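Local coordinates for endonuclease V isoform X2 (Ciona intestinalis, PDB 6OZI), which probably cleaves inosine-containing RNA by metal-ion-dependent hydrolysis, as a eukaryotic member of the endonuclease V family, at residues 89-94 / 130-135. The protein carries 1 engineered substitution. Sequence-based numbering, arbitrary orientation.
Sequences REIEPF and SHLGVL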
loop_
_atom_site.group_PDB
_atom_site.type_symbol
_atom_site.label_atom_id
_atom_site.label_comp_id
_atom_site.label_asym_id
_atom_site.label_seq_id
_atom_site.Cartn_x
_atom_site.Cartn_y
_atom_site.Cartn_z
ATOM N N ARG A 89 20.703 15.314 -0.686
ATOM C CA ARG A 89 20.372 13.907 -0.851
ATOM C C ARG A 89 20.011 13.558 -2.290
ATOM O O ARG A 89 20.227 12.417 -2.715
ATOM C CB ARG A 89 19.213 13.538 0.078
ATOM C CG ARG A 89 18.706 12.115 -0.036
ATOM C CD ARG A 89 17.951 11.752 1.221
ATOM N NE ARG A 89 17.118 10.567 1.080
ATOM C CZ ARG A 89 17.507 9.342 1.406
ATOM N NH1 ARG A 89 18.737 9.138 1.869
ATOM N NH2 ARG A 89 16.670 8.319 1.258
ATOM N N GLU A 90 19.433 14.479 -3.058
ATOM C CA GLU A 90 18.994 14.066 -4.390
ATOM C C GLU A 90 19.560 14.891 -5.552
ATOM O O GLU A 90 19.148 14.672 -6.699
ATOM C CB GLU A 90 17.459 14.034 -4.443
ATOM C CG GLU A 90 16.779 15.302 -4.015
ATOM C CD GLU A 90 15.255 15.168 -3.930
ATOM O OE1 GLU A 90 14.732 14.050 -3.698
ATOM O OE2 GLU A 90 14.578 16.204 -4.095
ATOM N N ILE A 91 20.530 15.781 -5.316
ATOM C CA ILE A 91 21.041 16.619 -6.403
ATOM C C ILE A 91 21.762 15.771 -7.449
ATOM O O ILE A 91 21.539 15.929 -8.654
ATOM C CB ILE A 91 21.943 17.744 -5.855
ATOM C CG1 ILE A 91 22.533 18.574 -7.002
ATOM C CG2 ILE A 91 23.092 17.192 -5.017
ATOM C CD1 ILE A 91 21.513 19.346 -7.802
ATOM N N GLU A 92 22.629 14.850 -7.010
ATOM C CA GLU A 92 23.383 14.047 -7.975
ATOM C C GLU A 92 22.492 13.095 -8.768
ATOM O O GLU A 92 22.607 13.065 -10.011
ATOM C CB GLU A 92 24.518 13.304 -7.264
ATOM C CG GLU A 92 25.312 12.368 -8.173
ATOM C CD GLU A 92 26.176 13.101 -9.200
ATOM O OE1 GLU A 92 26.257 14.352 -9.146
ATOM O OE2 GLU A 92 26.780 12.419 -10.063
ATOM N N PRO A 93 21.595 12.310 -8.150
ATOM C CA PRO A 93 20.696 11.474 -8.963
ATOM C C PRO A 93 19.883 12.284 -9.959
ATOM O O PRO A 93 19.643 11.820 -11.082
ATOM C CB PRO A 93 19.793 10.805 -7.917
ATOM C CG PRO A 93 20.532 10.898 -6.644
ATOM C CD PRO A 93 21.336 12.146 -6.707
ATOM N N PHE A 94 19.403 13.461 -9.547
ATOM C CA PHE A 94 18.651 14.328 -10.451
ATOM C C PHE A 94 19.492 14.748 -11.650
ATOM O O PHE A 94 19.053 14.630 -12.798
ATOM C CB PHE A 94 18.154 15.563 -9.713
ATOM C CG PHE A 94 17.445 16.537 -10.600
ATOM C CD1 PHE A 94 16.117 16.328 -10.943
ATOM C CD2 PHE A 94 18.090 17.661 -11.088
ATOM C CE1 PHE A 94 15.456 17.216 -11.766
ATOM C CE2 PHE A 94 17.426 18.554 -11.907
ATOM C CZ PHE A 94 16.108 18.331 -12.249
ATOM N N SER A 130 13.961 24.290 -5.530
ATOM C CA SER A 130 14.707 25.462 -5.978
ATOM C C SER A 130 16.176 25.133 -6.202
ATOM O O SER A 130 16.755 25.508 -7.225
ATOM C CB SER A 130 14.572 26.585 -4.952
ATOM O OG SER A 130 13.217 26.887 -4.710
ATOM N N HIS A 131 16.790 24.435 -5.245
ATOM C CA HIS A 131 18.201 24.072 -5.322
ATOM C C HIS A 131 18.518 23.329 -6.619
ATOM O O HIS A 131 19.402 23.727 -7.391
ATOM C CB HIS A 131 18.539 23.224 -4.094
ATOM C CG HIS A 131 20.000 22.986 -3.879
ATOM N ND1 HIS A 131 20.592 23.114 -2.642
ATOM C CD2 HIS A 131 20.977 22.579 -4.723
ATOM C CE1 HIS A 131 21.876 22.821 -2.737
ATOM N NE2 HIS A 131 22.137 22.498 -3.990
ATOM N N LEU A 132 17.786 22.243 -6.873
ATOM C CA LEU A 132 17.994 21.465 -8.090
ATOM C C LEU A 132 17.713 22.308 -9.331
ATOM O O LEU A 132 18.450 22.226 -10.329
ATOM C CB LEU A 132 17.109 20.213 -8.065
ATOM C CG LEU A 132 17.610 18.966 -7.322
ATOM C CD1 LEU A 132 18.060 19.262 -5.882
ATOM C CD2 LEU A 132 16.557 17.865 -7.335
ATOM N N GLY A 133 16.677 23.161 -9.272
ATOM C CA GLY A 133 16.403 24.037 -10.402
ATOM C C GLY A 133 17.580 24.933 -10.749
ATOM O O GLY A 133 17.981 25.037 -11.914
ATOM N N VAL A 134 18.176 25.569 -9.739
ATOM C CA VAL A 134 19.250 26.518 -10.013
ATOM C C VAL A 134 20.508 25.788 -10.447
ATOM O O VAL A 134 21.176 26.192 -11.408
ATOM C CB VAL A 134 19.522 27.409 -8.786
ATOM C CG1 VAL A 134 20.834 28.171 -8.970
ATOM C CG2 VAL A 134 18.375 28.387 -8.572
ATOM N N LEU A 135 20.844 24.687 -9.768
ATOM C CA LEU A 135 22.072 23.979 -10.108
ATOM C C LEU A 135 22.000 23.326 -11.478
ATOM O O LEU A 135 23.047 23.050 -12.068
ATOM C CB LEU A 135 22.405 22.927 -9.046
ATOM C CG LEU A 135 22.969 23.486 -7.734
ATOM C CD1 LEU A 135 23.597 22.384 -6.894
ATOM C CD2 LEU A 135 23.964 24.597 -8.013
#
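L132 is wedged between I91 and F94, residues less than one turn apart on the facing helix, and one set of contacts is aliphatic. The terminal CD1 of I91 lies 4.0 Å from CG of L132, while CD1 of L132 reaches the same distance from the I91 CA. CG1 of I91, anti to the backbone N (chi1 177°), extends toward the facing helix, and the chi2 turn leaves CD1 against both L132 and the exposed L135. The I91 and L135 side chains cross at about a right angle, their CD1 atoms 3.8 Å apart.

The contact packs together two helices of the RNase H-like fold of endonuclease V, 86-104 and 128-136, each followed by a strand of the central mixed sheet (112-116 and 140-144); the axes of 89-94 and 130-135 come within 9.9 Å, their N-to-C directions 39° apart.

Aromatic contact is made on the other flank of L132. Its CD2 forms an off-centre CH-pi interaction, 4.1 Å from the F94 ring centroid and 30° off the ring normal, and CB lies over the same ring toward the rim. F41 meets F94 edge-to-face.

A polar group borders this apolar patch: the carboxyl group of the buried E90 brings OE2 to 4.1 Å from L132 CD2, a van der Waals approach.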